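PDB 3IM9: malonyl CoA-acyl carrier protein transacylase from Staphylococcus aureus, which catalyses the transfer of the malonyl group from malonyl-CoA to holo-acyl carrier protein, releasing CoA, in fatty acid biosynthesis. Local coordinates for residues 13-18 against 285-290; 98-103 against 235-240; 231-236 against 242-247. All blocks are in the same frame, centred on the assembly; numbering follows the deposited sequence.

Contact 1 of 3, residues 13-18 against 285-290. With SO4 (sulfate ion), chain D.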
loop_
_atom_site.group_PDB
_atom_site.type_symbol
_atom_site.label_atom_id
_atom_site.label_comp_id
_atom_site.label_asym_id
_atom_site.label_seq_id
_atom_site.Cartn_x
_atom_site.Cartn_y
_atom_site.Cartn_z
ATOM N N ALA A 13 2.329 -4.981 -15.001
ATOM C CA ALA A 13 1.490 -4.842 -13.787
ATOM C C ALA A 13 1.481 -3.359 -13.381
ATOM O O ALA A 13 2.522 -2.711 -13.469
ATOM C CB ALA A 13 2.070 -5.721 -12.580
ATOM N N ILE A 14 0.294 -2.870 -13.041
ATOM C CA ILE A 14 0.203 -1.531 -12.475
ATOM C C ILE A 14 0.176 -1.654 -10.959
ATOM O O ILE A 14 -0.487 -2.550 -10.421
ATOM C CB ILE A 14 -1.048 -0.792 -13.009
ATOM C CG1 ILE A 14 -2.346 -1.520 -12.728
ATOM C CG2 ILE A 14 -0.860 -0.389 -14.533
ATOM C CD1 ILE A 14 -3.627 -0.767 -13.225
ATOM N N ILE A 15 0.925 -0.786 -10.285
ATOM C CA ILE A 15 1.112 -0.993 -8.844
ATOM C C ILE A 15 0.915 0.343 -8.140
ATOM O O ILE A 15 1.164 1.445 -8.732
ATOM C CB ILE A 15 2.501 -1.586 -8.476
ATOM C CG1 ILE A 15 3.648 -0.631 -8.830
ATOM C CG2 ILE A 15 2.695 -2.929 -9.231
ATOM C CD1 ILE A 15 5.061 -1.181 -8.604
ATOM N N PHE A 16 0.478 0.265 -6.885
ATOM C CA PHE A 16 0.018 1.511 -6.209
ATOM C C PHE A 16 0.679 1.614 -4.828
ATOM O O PHE A 16 0.585 0.704 -4.000
ATOM C CB PHE A 16 -1.494 1.435 -6.074
ATOM C CG PHE A 16 -2.197 1.381 -7.406
ATOM C CD1 PHE A 16 -2.733 0.170 -7.846
ATOM C CD2 PHE A 16 -2.318 2.519 -8.189
ATOM C CE1 PHE A 16 -3.333 0.095 -9.138
ATOM C CE2 PHE A 16 -2.991 2.492 -9.426
ATOM C CZ PHE A 16 -3.532 1.262 -9.887
ATOM N N PRO A 17 1.267 2.772 -4.486
ATOM C CA PRO A 17 1.897 2.970 -3.171
ATOM C C PRO A 17 0.857 3.239 -2.091
ATOM O O PRO A 17 -0.311 3.559 -2.343
ATOM C CB PRO A 17 2.756 4.198 -3.404
ATOM C CG PRO A 17 1.952 5.022 -4.404
ATOM C CD PRO A 17 1.398 3.936 -5.408
ATOM N N GLY A 18 1.346 3.098 -0.875
ATOM C CA GLY A 18 0.566 3.333 0.359
ATOM C C GLY A 18 1.181 4.406 1.246
ATOM O O GLY A 18 2.017 5.247 0.787
ATOM N N LYS A 285 8.021 7.431 -6.000
ATOM C CA LYS A 285 8.384 6.236 -6.739
ATOM C C LYS A 285 8.915 5.207 -5.759
ATOM O O LYS A 285 9.884 4.506 -6.051
ATOM C CB LYS A 285 9.442 6.556 -7.795
ATOM C CG LYS A 285 10.387 7.681 -7.406
ATOM C CD LYS A 285 11.049 8.295 -8.629
ATOM C CE LYS A 285 12.522 7.932 -8.701
ATOM N NZ LYS A 285 13.156 8.426 -9.954
ATOM N N VAL A 286 8.290 5.121 -4.587
ATOM C CA VAL A 286 8.820 4.244 -3.562
ATOM C C VAL A 286 8.748 2.779 -3.968
ATOM O O VAL A 286 9.704 2.028 -3.744
ATOM C CB VAL A 286 7.992 4.416 -2.251
ATOM C CG1 VAL A 286 8.485 3.437 -1.129
ATOM C CG2 VAL A 286 8.016 5.858 -1.764
ATOM N N LEU A 287 7.660 2.359 -4.595
ATOM C CA LEU A 287 7.579 0.879 -4.919
ATOM C C LEU A 287 8.609 0.565 -6.041
ATOM O O LEU A 287 9.152 -0.547 -6.058
ATOM C CB LEU A 287 6.173 0.443 -5.331
ATOM C CG LEU A 287 5.053 0.681 -4.273
ATOM C CD1 LEU A 287 3.744 0.054 -4.863
ATOM C CD2 LEU A 287 5.438 0.099 -2.936
ATOM N N SER A 288 8.831 1.522 -6.941
ATOM C CA SER A 288 9.807 1.304 -8.003
ATOM C C SER A 288 11.151 1.078 -7.379
ATOM O O SER A 288 11.908 0.166 -7.783
ATOM C CB SER A 288 9.835 2.498 -8.993
ATOM O OG SER A 288 8.569 2.749 -9.605
ATOM N N GLY A 289 11.447 1.819 -6.281
ATOM C CA GLY A 289 12.741 1.604 -5.583
ATOM C C GLY A 289 12.841 0.247 -4.953
ATOM O O GLY A 289 13.904 -0.335 -4.932
ATOM N N LEU A 290 11.744 -0.245 -4.378
ATOM C CA LEU A 290 11.764 -1.535 -3.729
ATOM C C LEU A 290 11.927 -2.585 -4.832
ATOM O O LEU A 290 12.643 -3.554 -4.615
ATOM C CB LEU A 290 10.438 -1.811 -2.988
ATOM C CG LEU A 290 10.181 -0.801 -1.817
ATOM C CD1 LEU A 290 8.833 -1.224 -1.177
ATOM C CD2 LEU A 290 11.297 -0.853 -0.739
HETATM S S SO4 D . 4.622 2.345 0.631
HETATM O O1 SO4 D . 3.870 2.100 -0.608
HETATM O O2 SO4 D . 5.160 3.828 0.730
HETATM O O3 SO4 D . 3.626 2.034 1.645
HETATM O O4 SO4 D . 5.891 1.369 0.665
#

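Contact 2 of 3, residues 98-103 against 235-240. With CA (calcium ion), chain B.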
loop_
_atom_site.group_PDB
_atom_site.type_symbol
_atom_site.label_atom_id
_atom_site.label_comp_id
_atom_site.label_asym_id
_atom_site.label_seq_id
_atom_site.Cartn_x
_atom_site.Cartn_y
_atom_site.Cartn_z
ATOM N N LEU A 98 -2.518 0.191 1.963
ATOM C CA LEU A 98 -3.583 1.006 1.365
ATOM C C LEU A 98 -3.618 0.787 -0.176
ATOM O O LEU A 98 -4.698 0.789 -0.800
ATOM C CB LEU A 98 -3.291 2.474 1.752
ATOM C CG LEU A 98 -4.274 3.522 1.161
ATOM C CD1 LEU A 98 -3.968 3.894 -0.340
ATOM C CD2 LEU A 98 -5.752 3.156 1.400
ATOM N N GLY A 99 -2.449 0.755 -0.786
ATOM C CA GLY A 99 -2.372 0.637 -2.236
ATOM C C GLY A 99 -3.175 -0.521 -2.823
ATOM O O GLY A 99 -3.545 -0.463 -3.996
ATOM N N GLU A 100 -3.407 -1.582 -2.013
ATOM C CA GLU A 100 -4.182 -2.701 -2.540
ATOM C C GLU A 100 -5.577 -2.218 -2.893
ATOM O O GLU A 100 -6.190 -2.797 -3.805
ATOM C CB GLU A 100 -4.206 -3.821 -1.480
ATOM C CG GLU A 100 -4.826 -5.179 -2.021
ATOM C CD GLU A 100 -4.276 -6.351 -1.299
ATOM O OE1 GLU A 100 -3.053 -6.394 -1.052
ATOM O OE2 GLU A 100 -5.097 -7.256 -0.999
ATOM N N TYR A 101 -6.104 -1.218 -2.180
ATOM C CA TYR A 101 -7.455 -0.658 -2.518
ATOM C C TYR A 101 -7.409 0.034 -3.860
ATOM O O TYR A 101 -8.417 0.012 -4.601
ATOM C CB TYR A 101 -7.973 0.185 -1.387
ATOM C CG TYR A 101 -8.318 -0.659 -0.210
ATOM C CD1 TYR A 101 -7.380 -0.947 0.810
ATOM C CD2 TYR A 101 -9.620 -1.176 -0.083
ATOM C CE1 TYR A 101 -7.680 -1.774 1.916
ATOM C CE2 TYR A 101 -9.947 -2.021 0.994
ATOM C CZ TYR A 101 -8.985 -2.302 1.955
ATOM O OH TYR A 101 -9.359 -3.144 2.996
ATOM N N SER A 102 -6.333 0.718 -4.207
ATOM C CA SER A 102 -6.219 1.286 -5.516
ATOM C C SER A 102 -6.230 0.166 -6.558
ATOM O O SER A 102 -6.804 0.349 -7.627
ATOM C CB SER A 102 -4.913 2.069 -5.584
ATOM O OG SER A 102 -4.992 3.156 -4.634
ATOM N N SER A 103 -5.597 -0.959 -6.249
ATOM C CA SER A 103 -5.656 -2.126 -7.187
ATOM C C SER A 103 -7.120 -2.566 -7.327
ATOM O O SER A 103 -7.511 -2.999 -8.459
ATOM C CB SER A 103 -4.776 -3.258 -6.613
ATOM O OG SER A 103 -3.418 -3.006 -6.777
ATOM N N VAL A 235 -2.684 -9.201 -6.955
ATOM C CA VAL A 235 -1.755 -10.007 -6.137
ATOM C C VAL A 235 -1.868 -9.457 -4.723
ATOM O O VAL A 235 -1.454 -8.332 -4.471
ATOM C CB VAL A 235 -0.357 -9.973 -6.660
ATOM C CG1 VAL A 235 0.584 -10.900 -5.830
ATOM C CG2 VAL A 235 -0.390 -10.521 -8.119
ATOM N N GLN A 236 -2.468 -10.213 -3.814
ATOM C CA GLN A 236 -2.832 -9.693 -2.494
ATOM C C GLN A 236 -1.668 -9.735 -1.519
ATOM O O GLN A 236 -0.796 -10.642 -1.545
ATOM C CB GLN A 236 -4.061 -10.392 -1.908
ATOM C CG GLN A 236 -5.236 -10.114 -2.842
ATOM C CD GLN A 236 -6.581 -10.340 -2.118
ATOM O OE1 GLN A 236 -7.132 -11.477 -2.126
ATOM N NE2 GLN A 236 -7.126 -9.306 -1.503
ATOM N N ASN A 237 -1.636 -8.709 -0.630
ATOM C CA ASN A 237 -0.557 -8.597 0.320
ATOM C C ASN A 237 -0.467 -9.776 1.296
ATOM O O ASN A 237 0.628 -10.069 1.779
ATOM C CB ASN A 237 -0.764 -7.308 1.168
ATOM C CG ASN A 237 -0.455 -6.021 0.453
ATOM O OD1 ASN A 237 0.121 -5.955 -0.678
ATOM N ND2 ASN A 237 -0.868 -4.970 1.111
ATOM N N VAL A 238 -1.620 -10.364 1.645
ATOM C CA VAL A 238 -1.660 -11.408 2.741
ATOM C C VAL A 238 -0.935 -12.652 2.243
ATOM O O VAL A 238 -0.205 -13.268 2.992
ATOM C CB VAL A 238 -3.106 -11.736 3.185
ATOM C CG1 VAL A 238 -3.724 -10.626 3.847
ATOM C CG2 VAL A 238 -4.035 -12.096 2.092
ATOM N N ASN A 239 -1.149 -13.022 0.958
ATOM C CA ASN A 239 -0.675 -14.365 0.473
ATOM C C ASN A 239 0.194 -14.331 -0.740
ATOM O O ASN A 239 0.718 -15.371 -1.155
ATOM C CB ASN A 239 -1.949 -15.277 0.210
ATOM C CG ASN A 239 -2.817 -14.765 -0.972
ATOM O OD1 ASN A 239 -2.623 -13.648 -1.472
ATOM N ND2 ASN A 239 -3.771 -15.620 -1.486
ATOM N N ALA A 240 0.426 -13.122 -1.293
ATOM C CA ALA A 240 1.368 -12.955 -2.428
ATOM C C ALA A 240 0.969 -13.798 -3.618
ATOM O O ALA A 240 1.891 -14.285 -4.311
ATOM C CB ALA A 240 2.858 -13.221 -2.002
HETATM CA CA CA B . -7.370 -3.972 4.602
HETATM O O HOH W 1 -4.380 -8.853 1.200
HETATM O O HOH W 2 -1.968 -5.794 -3.676
#

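Contact 3 of 3, residues 231-236 against 242-247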
loop_
_atom_site.group_PDB
_atom_site.type_symbol
_atom_site.label_atom_id
_atom_site.label_comp_id
_atom_site.label_asym_id
_atom_site.label_seq_id
_atom_site.Cartn_x
_atom_site.Cartn_y
_atom_site.Cartn_z
ATOM N N LYS A 231 -11.364 -7.894 -12.748
ATOM C CA LYS A 231 -11.199 -8.079 -14.179
ATOM C C LYS A 231 -9.825 -8.584 -14.603
ATOM O O LYS A 231 -9.649 -9.123 -15.721
ATOM C CB LYS A 231 -11.547 -6.758 -14.876
ATOM C CG LYS A 231 -13.048 -6.435 -14.989
ATOM C CD LYS A 231 -13.228 -5.090 -15.776
ATOM C CE LYS A 231 -14.684 -4.669 -16.100
ATOM N NZ LYS A 231 -15.585 -5.150 -15.074
ATOM N N PHE A 232 -8.817 -8.515 -13.716
ATOM C CA PHE A 232 -7.493 -9.117 -13.946
ATOM C C PHE A 232 -6.997 -9.352 -12.484
ATOM O O PHE A 232 -7.548 -8.703 -11.564
ATOM C CB PHE A 232 -6.542 -8.226 -14.804
ATOM C CG PHE A 232 -6.569 -6.759 -14.415
ATOM C CD1 PHE A 232 -7.466 -5.868 -15.041
ATOM C CD2 PHE A 232 -5.727 -6.240 -13.382
ATOM C CE1 PHE A 232 -7.533 -4.531 -14.701
ATOM C CE2 PHE A 232 -5.827 -4.869 -13.026
ATOM C CZ PHE A 232 -6.723 -4.017 -13.602
ATOM N N PRO A 233 -6.034 -10.282 -12.306
ATOM C CA PRO A 233 -5.679 -10.692 -10.916
ATOM C C PRO A 233 -5.017 -9.543 -10.099
ATOM O O PRO A 233 -4.158 -8.817 -10.575
ATOM C CB PRO A 233 -4.658 -11.805 -11.096
ATOM C CG PRO A 233 -4.934 -12.407 -12.596
ATOM C CD PRO A 233 -5.388 -11.132 -13.328
ATOM N N VAL A 234 -5.453 -9.507 -8.846
ATOM C CA VAL A 234 -4.908 -8.573 -7.814
ATOM C C VAL A 234 -3.981 -9.489 -6.998
ATOM O O VAL A 234 -4.478 -10.494 -6.378
ATOM C CB VAL A 234 -6.005 -8.021 -6.974
ATOM C CG1 VAL A 234 -5.376 -7.122 -5.865
ATOM C CG2 VAL A 234 -7.059 -7.247 -7.797
ATOM N N VAL A 235 -2.684 -9.201 -6.955
ATOM C CA VAL A 235 -1.755 -10.007 -6.137
ATOM C C VAL A 235 -1.868 -9.457 -4.723
ATOM O O VAL A 235 -1.454 -8.332 -4.471
ATOM C CB VAL A 235 -0.357 -9.973 -6.660
ATOM C CG1 VAL A 235 0.584 -10.900 -5.830
ATOM C CG2 VAL A 235 -0.390 -10.521 -8.119
ATOM N N GLN A 236 -2.468 -10.213 -3.814
ATOM C CA GLN A 236 -2.832 -9.693 -2.494
ATOM C C GLN A 236 -1.668 -9.735 -1.519
ATOM O O GLN A 236 -0.796 -10.642 -1.545
ATOM C CB GLN A 236 -4.061 -10.392 -1.908
ATOM C CG GLN A 236 -5.236 -10.114 -2.842
ATOM C CD GLN A 236 -6.581 -10.340 -2.118
ATOM O OE1 GLN A 236 -7.132 -11.477 -2.126
ATOM N NE2 GLN A 236 -7.126 -9.306 -1.503
ATOM N N GLY A 242 -1.990 -13.999 -7.102
ATOM C CA GLY A 242 -3.126 -13.375 -7.854
ATOM C C GLY A 242 -4.446 -13.934 -7.456
ATOM O O GLY A 242 -4.623 -15.185 -7.277
ATOM N N GLU A 243 -5.398 -13.047 -7.231
ATOM C CA GLU A 243 -6.769 -13.460 -6.820
ATOM C C GLU A 243 -7.746 -12.728 -7.717
ATOM O O GLU A 243 -7.554 -11.548 -8.034
ATOM C CB GLU A 243 -7.128 -13.209 -5.334
ATOM C CG GLU A 243 -6.157 -13.910 -4.368
ATOM C CD GLU A 243 -6.357 -15.420 -4.352
ATOM O OE1 GLU A 243 -7.272 -15.965 -5.079
ATOM O OE2 GLU A 243 -5.620 -16.066 -3.571
ATOM N N THR A 244 -8.876 -13.347 -8.066
ATOM C CA THR A 244 -9.959 -12.652 -8.813
ATOM C C THR A 244 -11.292 -12.798 -8.166
ATOM O O THR A 244 -12.220 -12.034 -8.454
ATOM C CB THR A 244 -10.051 -13.142 -10.313
ATOM O OG1 THR A 244 -10.268 -14.550 -10.264
ATOM C CG2 THR A 244 -8.728 -12.903 -11.050
ATOM N N ASP A 245 -11.445 -13.771 -7.277
ATOM C CA ASP A 245 -12.741 -13.988 -6.629
ATOM C C ASP A 245 -13.124 -12.837 -5.693
ATOM O O ASP A 245 -12.306 -12.397 -4.886
ATOM C CB ASP A 245 -12.742 -15.311 -5.861
ATOM C CG ASP A 245 -14.138 -15.772 -5.495
ATOM O OD1 ASP A 245 -14.446 -15.837 -4.286
ATOM O OD2 ASP A 245 -14.929 -16.069 -6.415
ATOM N N LYS A 246 -14.363 -12.354 -5.795
ATOM C CA LYS A 246 -14.815 -11.302 -4.915
ATOM C C LYS A 246 -14.785 -11.685 -3.446
ATOM O O LYS A 246 -14.415 -10.839 -2.591
ATOM C CB LYS A 246 -16.210 -10.772 -5.277
ATOM C CG LYS A 246 -17.392 -11.841 -5.053
ATOM C CD LYS A 246 -18.782 -11.414 -5.489
ATOM C CE LYS A 246 -18.936 -11.472 -7.000
ATOM N NZ LYS A 246 -20.372 -11.223 -7.543
ATOM N N GLU A 247 -15.182 -12.939 -3.092
ATOM C CA GLU A 247 -15.259 -13.340 -1.664
ATOM C C GLU A 247 -13.849 -13.649 -1.150
ATOM O O GLU A 247 -13.546 -13.372 0.034
ATOM C CB GLU A 247 -16.135 -14.662 -1.490
ATOM C CG GLU A 247 -17.661 -14.471 -1.575
ATOM C CD GLU A 247 -18.298 -13.500 -0.560
ATOM O OE1 GLU A 247 -19.382 -12.975 -0.877
ATOM O OE2 GLU A 247 -17.758 -13.210 0.541
#

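Contact 1 of 3, residues 13-18 against 285-290
Leu-287, on the first turn of helix 286-294, reaches across to the end of strand 11-16 and carries nearly all of this contact. Its CB lies 3.8 Å from CD1, the end of the longer branch of Ile-15. The two side chains run past each other in opposite senses, so each tip lies near the other's root. CG anti to the carbonyl carbon (chi1 -59°) carries the Leu-287 fork from the helix towards the turn, where CG comes 4.3 Å from Pro-17 CB. Beyond CG the two methyls part company. CD1 settles on the peptide joining Phe-16 to Pro-17, with Phe-16 O at 3.3 Å and Pro-17 N at 3.7 Å. CD2 turns instead towards a sulfate ion, probably from the crystallisation liquor, and stands 3.4 Å from its O1.

That same sulfate oxygen receives the Gly-18 N-H, 2.7 Å from N to O1 and nearly straight at 172°; Gly-18 has no side chain to obstruct the approach. Pro-17 offers a compact apolar ring to the leucine while bringing no peptide N-H into the apolar layer. The CB of Phe-16 points away from the helix of Leu-287, and its ring packs on helix 99-106, as expected where successive strand residues face opposite sides of a sheet.

The leucine's own backbone is held as well, since Leu-287 N and Ser-288 OG both bond to the carboxylate of Glu-280 on the neighbouring strand 275-281. Leu-287 also touches His-96, and its side chain is about 9 Å from that of Ser-97, the probable nucleophile. A helix laid over the C-terminal end of a parallel strand, near the nucleophile turn, is characteristic of the alpha/beta core of FabD-type acyltransferases.

Contact 2 of 3, residues 98-103 against 235-240
Glu-100 spans the gap between helix 99-106 and the loop 235-240, its carboxylate taking a separate hydrogen bond from that loop on each oxygen. OE1 accepts the backbone N-H of Asn-237 at 2.7 Å from N, met on the syn side and 19° out of the carboxylate plane. OE2 accepts from NE2 of Gln-236 at 2.9 Å, with the amide nitrogen lying nearly on the line of the C-O bond. Carboxylate and amide planes are turned 57° apart, and the two side chains cross at about a right angle. With CG anti to the backbone N (chi1 -171°) and the chain extended beyond it, glutamate is long enough to reach the loop. The aliphatic stem of Gln-236 also lies along the carboxylate, CB and CG each 3.4 Å from Glu-100 OE2. The other atom of the amide, OE1, accepts from Asn-252 ND2 of helix 246-256, which fixes the rotation of the amide.

Water adds to the polar set. One molecule donates to Glu-100 OE2 at 2.8 Å and accepts the N-H of Val-238, while a second lies between OE1 and Val-235 O. Together these bonds hold the carboxylate against rotation and are likely to stabilise its negative charge.

Metal binding involves the next helix residue. Tyr-101 OH lies 2.7 Å from a calcium ion, which sits at the ring's edge and in its plane; Met-253 O and Gln-256 OE1 also bind it, and Arg-122, counted among the site residues, packs against Tyr-101.

The side chain of Asn-237 is about 4 Å from that of Ser-97 and about 5 Å from that of His-207, both probable active-site residues. The contact thus ties the start of the helix after the probable nucleophile elbow (GxSxG, ending at Gly-99) to loop 235-240, beside the acyltransferase active site.

Contact 3 of 3, residues 231-236 against 242-247
Val-234 and Glu-243 form the hydrogen-bonded pair of a short antiparallel beta hairpin, strands 234-235 and 242-243. The N-H of Val-234 is donated to Glu-243 O, 3.0 Å from N and almost straight at 175°. The return bond, Glu-243 N to Val-234 O, is shorter but more bent, and its donor stands well above the carbonyl plane.

The neighbouring non-hydrogen-bonded pair, Val-235 with Gly-242, draws the chains to 4.0 Å between CA atoms. Such closeness depends on glycine: a CB there would collide with Pro-233 CB, whereas the bare CA can rest 3.9 Å from that ring carbon. A beta-branched valine suits the opposite strand, its CG2 lying over the glycine backbone while the residue also packs on helix 263-272.

Glu-243 holds CG anti to the carbonyl carbon and then folds at chi2 (-72°), turning its carboxylate off the strand instead of onwards to Gln-236. Its OE2 is bonded by ND2 of Asn-239 in the hairpin's connecting loop. What remains against Gln-236 is the aliphatic part: Glu-243 CG lies 3.4 Å from Gln-236 OE1.

Past the strands, Asp-245 sits before helix 246-256 as its N-cap; OD1 accepts a weak bond from Glu-247 N and an ordinary one from Val-248 N. An aspartate fits that position because its short carboxylate can reach first-turn N-H groups, which have no preceding turn of helix to supply a carbonyl. Thr-244, one residue earlier, has OG1 between the backbone N and the carbonyl carbon (chi1 58°), which leaves its methyl to face Pro-233; the two side chains lie side by side, pointing the same way, with Thr-244 CG2 4.1 Å from Pro-233 CG.

Contacts 1 and 2 are both buried and meet on helix 99-106, where the ring of Phe-16 packs on Ser-102 and Ser-103. Their chemistry differs sharply: contact 1 joins a core strand to a helix through apolar side chains, whereas contact 2 buries a carboxylate and pays for it with hydrogen bonds and water. Contact 3 is only partly buried, its centre about 16 Å from that of the chain, and relies chiefly on backbone pairing. It shares Val-235 and Gln-236 with contact 2, so the hairpin strand leads directly into the loop that faces Glu-100. Along the chain, contacts 2 and 3 are nested within the long loop that contact 1 closes.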